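Local coordinates for perosamine synthetase (Caulobacter crescentus, PDB 3BN1), which uses pyridoxal 5'-phosphate to transfer the amino group of L-glutamate to GDP-4-keto-6-deoxy-D-mannose, giving GDP-perosamine for bacterial O-antigen, at residues A69-G74 against T96-T101. Sequence-based numbering, arbitrary orientation.
Sequences ALVAMG and TYCGAT
C98 lays its sulfur against the side chains of L70 and V71, meeting L70 at CB and V71 at one methyl. SG sits 3.5 Å from CB of L70 and 3.9 Å from CG2 of V71, so a single atom of the second helix meets two consecutive residues of the first. The sulfur gets there because it stands anti to its own carbonyl carbon (chi1 -61°), which aims it across the gap at the neighbouring helix. On V71 it is CG2, anti to the carbonyl carbon while CG1 is anti to the backbone N, that closes on the sulfur. L70 gives its CB first; its CD1 is a looser second touch, 4.1 Å from SG of C98. L70 also touches S94 and V95 of helix 90-98.

Between the two segments the nearest CA atoms are those of V71 and C98, 6.6 Å apart. Soon after this point G74 and G99 are each the first residue to leave helical angles, with positive phi and a Schellman motif, and G74 N bonds back to V71 O at 2.7 Å. From G99 the chain turns into strand 101-105, the outermost strand, within this chain, of the seven-stranded mixed sheet typical of the aspartate aminotransferase fold. I75 touches both L70 and C98, while V71 also packs on L212 of helix 203-213. Next to C98, Y97 reaches the second subunit, bonding through OH to G229 O there.

With sulfur against aliphatic carbon and nothing polar exchanged, what passes directly between the two segments is dispersion and a small burial of apolar surface, which sets no strict direction.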
loop_
_atom_site.group_PDB
_atom_site.type_symbol
_atom_site.label_atom_id
_atom_site.label_comp_id
_atom_site.label_asym_id
_atom_site.label_seq_id
_atom_site.Cartn_x
_atom_site.Cartn_y
_atom_site.Cartn_z
ATOM N N ALA A 69 12.238 -2.631 -0.840
ATOM C CA ALA A 69 13.607 -2.935 -1.299
ATOM C C ALA A 69 14.633 -2.891 -0.140
ATOM O O ALA A 69 15.581 -3.697 -0.050
ATOM C CB ALA A 69 13.975 -1.914 -2.395
ATOM N N LEU A 70 14.486 -1.921 0.768
ATOM C CA LEU A 70 15.454 -1.816 1.871
ATOM C C LEU A 70 15.351 -3.065 2.746
ATOM O O LEU A 70 16.338 -3.649 3.197
ATOM C CB LEU A 70 15.094 -0.642 2.753
ATOM C CG LEU A 70 15.393 0.672 2.046
ATOM C CD1 LEU A 70 14.783 1.887 2.763
ATOM C CD2 LEU A 70 16.908 0.888 1.709
ATOM N N VAL A 71 14.113 -3.434 3.050
ATOM C CA VAL A 71 13.944 -4.594 3.921
ATOM C C VAL A 71 14.574 -5.816 3.229
ATOM O O VAL A 71 15.373 -6.540 3.846
ATOM C CB VAL A 71 12.483 -4.825 4.287
ATOM C CG1 VAL A 71 12.354 -6.164 5.047
ATOM C CG2 VAL A 71 11.939 -3.644 5.197
ATOM N N ALA A 72 14.293 -6.002 1.937
ATOM C CA ALA A 72 14.876 -7.099 1.131
ATOM C C ALA A 72 16.396 -7.093 1.146
ATOM O O ALA A 72 17.016 -8.130 1.305
ATOM C CB ALA A 72 14.418 -7.018 -0.307
ATOM N N MET A 73 17.010 -5.922 1.068
ATOM C CA MET A 73 18.467 -5.845 1.156
ATOM C C MET A 73 18.927 -6.025 2.602
ATOM O O MET A 73 20.110 -5.945 2.910
ATOM C CB MET A 73 18.953 -4.502 0.698
ATOM C CG MET A 73 18.478 -4.185 -0.685
ATOM S SD MET A 73 19.464 -2.829 -1.300
ATOM C CE MET A 73 18.670 -1.537 -0.533
ATOM N N GLY A 74 17.997 -6.253 3.509
ATOM C CA GLY A 74 18.412 -6.479 4.880
ATOM C C GLY A 74 18.701 -5.235 5.721
ATOM O O GLY A 74 19.315 -5.404 6.764
ATOM N N THR A 96 13.610 5.018 7.816
ATOM C CA THR A 96 13.053 5.105 9.124
ATOM C C THR A 96 12.204 3.905 9.391
ATOM O O THR A 96 12.253 3.384 10.483
ATOM C CB THR A 96 12.230 6.361 9.263
ATOM O OG1 THR A 96 13.162 7.437 9.397
ATOM C CG2 THR A 96 11.444 6.353 10.606
ATOM N N TYR A 97 11.399 3.497 8.420
ATOM C CA TYR A 97 10.520 2.383 8.668
ATOM C C TYR A 97 11.327 1.123 8.960
ATOM O O TYR A 97 10.813 0.185 9.603
ATOM C CB TYR A 97 9.689 2.057 7.462
ATOM C CG TYR A 97 8.815 3.117 6.853
ATOM C CD1 TYR A 97 8.289 4.160 7.592
ATOM C CD2 TYR A 97 8.525 3.065 5.494
ATOM C CE1 TYR A 97 7.486 5.170 6.971
ATOM C CE2 TYR A 97 7.753 4.018 4.893
ATOM C CZ TYR A 97 7.159 5.029 5.635
ATOM O OH TYR A 97 6.331 5.950 5.028
ATOM N N CYS A 98 12.565 1.055 8.476
ATOM C CA CYS A 98 13.355 -0.165 8.744
ATOM C C CYS A 98 13.863 -0.121 10.154
ATOM O O CYS A 98 14.343 -1.119 10.654
ATOM C CB CYS A 98 14.572 -0.299 7.818
ATOM S SG CYS A 98 13.998 -0.403 6.098
ATOM N N GLY A 99 13.757 1.034 10.793
ATOM C CA GLY A 99 14.293 1.214 12.139
ATOM C C GLY A 99 15.774 1.560 11.907
ATOM O O GLY A 99 16.612 1.479 12.830
ATOM N N ALA A 100 16.114 1.954 10.684
ATOM C CA ALA A 100 17.490 2.350 10.416
ATOM C C ALA A 100 17.575 3.890 10.458
ATOM O O ALA A 100 16.552 4.619 10.601
ATOM C CB ALA A 100 17.909 1.842 9.042
ATOM N N THR A 101 18.820 4.374 10.459
ATOM C CA THR A 101 19.158 5.806 10.544
ATOM C C THR A 101 19.605 6.444 9.219
ATOM O O THR A 101 20.647 6.111 8.636
ATOM C CB THR A 101 20.302 5.933 11.519
ATOM O OG1 THR A 101 19.888 5.391 12.794
ATOM C CG2 THR A 101 20.695 7.340 11.614
#